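Local atomic coordinates of putative D-glycero-D-manno-heptose 7-phosphate kinase (Campylobacter jejuni subsp. jejuni, PDB entry 4N3O), a protein that catalyses the ATP-dependent phosphorylation of D-glycero-alpha-D-manno-heptose 7-phosphate at C-1, giving the 1,7-bisphosphate for capsule polysaccharide biosynthesis. Residues G117-L122 with E149-D154. Residues are numbered along the deposited sequence; the frame is centred on the assembly and turned at random. Where two conformers were deposited one is given.
Sequences GGSSTL and EIERED
Glu-151 carries the whole contact from the second segment, reaching across to Ser-119 and Ser-120 in the first turn of helix 118-134. Ahead of it in the chain, Glu-149 OE1 forms a salt bridge with Arg-90 NH2 of helix 82-96, and Ile-150 packs on the same arginine. At Glu-151, with CG anti to the backbone N (chi1 -167°), the extended chain bridges backbones whose nearest CA atoms, of Ser-120 and Glu-151, are 7.3 Å apart. OE1 accepts a hydrogen bond from Ser-120 OG at 2.8 Å, through the syn lone pair on the side of OE2. OE2 only packs against Ser-119 CB, at 3.4 Å. Gln-164 NE2 gives OE1 a second, weak donor. Gly-117, Gly-118 and Ser-119 belong to the glycine-rich motif that probably binds ATP, as in other GHMP kinases. Ser-119 and Glu-151 stand side by side, consistent with both binding magnesium as in relatives, while Ser-120 holds the carboxylate. Last, Asp-154 touches Ser-86 of helix 82-96. Across the contact, Ser-120 packs on helix 162-169 beside Asp-163, the probable proton acceptor; Thr-121 CB points away from the second segment, and its side chain packs on strands 6-21 and 42-50.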
ATOM      1  N   GLY A 117      -4.539  -2.155 -16.093  1.00 45.49           N
ATOM      2  CA  GLY A 117      -4.332  -3.579 -16.411  1.00 43.83           C
ATOM      3  C   GLY A 117      -5.354  -4.495 -15.773  1.00 44.02           C
ATOM      4  O   GLY A 117      -5.083  -5.673 -15.530  1.00 46.02           O
ATOM      5  N   GLY A 118      -6.527  -3.941 -15.498  1.00 48.65           N
ATOM      6  CA  GLY A 118      -7.628  -4.657 -14.839  1.00 52.13           C
ATOM      7  C   GLY A 118      -8.024  -6.030 -15.362  1.00 55.49           C
ATOM      8  O   GLY A 118      -8.237  -6.948 -14.567  1.00 57.86           O
ATOM      9  N   SER A 119      -8.110  -6.192 -16.682  1.00 54.32           N
ATOM     10  CA  SER A 119      -8.549  -7.478 -17.264  1.00 56.40           C
ATOM     11  C   SER A 119      -7.503  -8.584 -17.192  1.00 53.54           C
ATOM     12  O   SER A 119      -7.817  -9.737 -16.893  1.00 57.49           O
ATOM     13  CB  SER A 119      -8.963  -7.282 -18.710  1.00 58.94           C
ATOM     14  OG  SER A 119      -9.973  -6.296 -18.803  1.00 63.68           O
ATOM     15  N   SER A 120      -6.267  -8.231 -17.489  1.00 48.03           N
ATOM     16  CA  SER A 120      -5.175  -9.183 -17.460  1.00 45.87           C
ATOM     17  C   SER A 120      -4.930  -9.609 -16.026  1.00 44.12           C
ATOM     18  O   SER A 120      -4.696 -10.771 -15.765  1.00 45.04           O
ATOM     19  CB  SER A 120      -3.907  -8.533 -18.003  1.00 46.43           C
ATOM     20  OG  SER A 120      -4.158  -7.964 -19.267  1.00 51.40           O
ATOM     21  N   THR A 121      -4.936  -8.631 -15.119  1.00 40.57           N
ATOM     22  CA  THR A 121      -4.768  -8.869 -13.707  1.00 43.90           C
ATOM     23  C   THR A 121      -5.832  -9.855 -13.170  1.00 44.11           C
ATOM     24  O   THR A 121      -5.534 -10.711 -12.340  1.00 43.31           O
ATOM     25  CB  THR A 121      -4.848  -7.525 -12.924  1.00 49.50           C
ATOM     26  OG1 THR A 121      -3.758  -6.674 -13.299  1.00 52.80           O
ATOM     27  CG2 THR A 121      -4.785  -7.749 -11.429  1.00 51.84           C
ATOM     28  N   LEU A 122      -7.066  -9.733 -13.644  1.00 44.63           N
ATOM     29  CA  LEU A 122      -8.145 -10.627 -13.197  1.00 45.15           C
ATOM     30  C   LEU A 122      -7.930 -12.061 -13.690  1.00 42.63           C
ATOM     31  O   LEU A 122      -8.014 -13.027 -12.909  1.00 39.98           O
ATOM     32  CB  LEU A 122      -9.499 -10.102 -13.685  1.00 47.06           C
ATOM     33  CG  LEU A 122     -10.740 -10.951 -13.405  1.00 49.06           C
ATOM     34  CD1 LEU A 122     -10.912 -11.211 -11.923  1.00 46.57           C
ATOM     35  CD2 LEU A 122     -11.973 -10.257 -13.963  1.00 51.82           C
ATOM     36  N   GLU A 149      -3.309 -15.826 -23.979  1.00 58.15           N
ATOM     37  CA  GLU A 149      -4.016 -16.582 -25.016  1.00 58.23           C
ATOM     38  C   GLU A 149      -5.512 -16.453 -24.845  1.00 60.98           C
ATOM     39  O   GLU A 149      -6.262 -16.212 -25.809  1.00 63.08           O
ATOM     40  CB  GLU A 149      -3.611 -18.052 -24.966  1.00 61.66           C
ATOM     41  CG  GLU A 149      -2.123 -18.267 -25.251  1.00 67.19           C
ATOM     42  CD  GLU A 149      -1.707 -19.731 -25.281  1.00 74.36           C
ATOM     43  OE1 GLU A 149      -2.558 -20.601 -24.970  1.00 83.13           O
ATOM     44  OE2 GLU A 149      -0.527 -20.017 -25.623  1.00 73.38           O
ATOM     45  N   ILE A 150      -5.945 -16.612 -23.607  1.00 60.25           N
ATOM     46  CA  ILE A 150      -7.352 -16.526 -23.276  1.00 62.51           C
ATOM     47  C   ILE A 150      -7.851 -15.117 -23.553  1.00 64.67           C
ATOM     48  O   ILE A 150      -8.934 -14.942 -24.113  1.00 68.47           O
ATOM     49  CB  ILE A 150      -7.597 -16.942 -21.799  1.00 61.30           C
ATOM     50  CG1 ILE A 150      -7.369 -18.456 -21.646  1.00 60.92           C
ATOM     51  CG2 ILE A 150      -9.007 -16.597 -21.349  1.00 61.27           C
ATOM     52  CD1 ILE A 150      -7.364 -18.939 -20.210  1.00 59.27           C
ATOM     53  N   GLU A 151      -7.040 -14.116 -23.218  1.00 62.78           N
ATOM     54  CA  GLU A 151      -7.466 -12.730 -23.395  1.00 63.89           C
ATOM     55  C   GLU A 151      -7.501 -12.247 -24.859  1.00 66.02           C
ATOM     56  O   GLU A 151      -8.382 -11.456 -25.206  1.00 66.69           O
ATOM     57  CB  GLU A 151      -6.649 -11.771 -22.510  1.00 63.77           C
ATOM     58  CG  GLU A 151      -7.265 -10.377 -22.414  1.00 68.53           C
ATOM     59  CD  GLU A 151      -6.575  -9.467 -21.409  1.00 74.61           C
ATOM     60  OE1 GLU A 151      -5.592  -9.898 -20.761  1.00 79.60           O
ATOM     61  OE2 GLU A 151      -7.025  -8.312 -21.256  1.00 80.38           O
ATOM     62  N   ARG A 152      -6.572 -12.698 -25.705  0.50 64.58           N
ATOM     63  CA  ARG A 152      -6.593 -12.267 -27.110  0.50 68.29           C
ATOM     64  C   ARG A 152      -7.688 -12.999 -27.884  0.50 72.15           C
ATOM     65  O   ARG A 152      -8.391 -12.391 -28.690  0.50 73.00           O
ATOM     66  CB  ARG A 152      -5.243 -12.479 -27.814  0.50 66.51           C
ATOM     67  CG  ARG A 152      -4.876 -13.931 -28.081  0.50 64.83           C
ATOM     68  CD  ARG A 152      -3.592 -14.042 -28.893  0.50 63.13           C
ATOM     69  NE  ARG A 152      -3.157 -15.427 -29.037  0.50 60.72           N
ATOM     70  CZ  ARG A 152      -2.064 -15.802 -29.686  0.50 59.97           C
ATOM     71  NH1 ARG A 152      -1.744 -17.087 -29.763  0.50 60.53           N
ATOM     72  NH2 ARG A 152      -1.293 -14.890 -30.260  0.50 59.92           N
ATOM     73  N   GLU A 153      -7.836 -14.297 -27.613  1.00 74.92           N
ATOM     74  CA  GLU A 153      -8.814 -15.144 -28.309  1.00 85.23           C
ATOM     75  C   GLU A 153     -10.261 -14.893 -27.921  1.00 92.57           C
ATOM     76  O   GLU A 153     -11.123 -14.782 -28.792  1.00 97.27           O
ATOM     77  CB  GLU A 153      -8.474 -16.637 -28.085  1.00 86.08           C
ATOM     78  CG  GLU A 153      -9.437 -17.627 -28.748  1.00 91.79           C
ATOM     79  CD  GLU A 153      -9.080 -19.089 -28.486  1.00 91.49           C
ATOM     80  OE1 GLU A 153      -7.889 -19.380 -28.214  1.00 89.71           O
ATOM     81  OE2 GLU A 153      -9.990 -19.951 -28.570  1.00 83.30           O
ATOM     82  N   ASP A 154     -10.521 -14.805 -26.621  1.00 96.79           N
ATOM     83  CA  ASP A 154     -11.882 -14.626 -26.119  1.00106.92           C
ATOM     84  C   ASP A 154     -12.168 -13.202 -25.610  1.00113.46           C
ATOM     85  O   ASP A 154     -12.692 -13.020 -24.513  1.00110.78           O
ATOM     86  CB  ASP A 154     -12.159 -15.671 -25.033  1.00107.90           C
ATOM     87  CG  ASP A 154     -11.934 -17.098 -25.527  1.00108.77           C
ATOM     88  OD1 ASP A 154     -12.344 -17.416 -26.665  1.00108.71           O
ATOM     89  OD2 ASP A 154     -11.355 -17.906 -24.764  1.00108.32           O
TER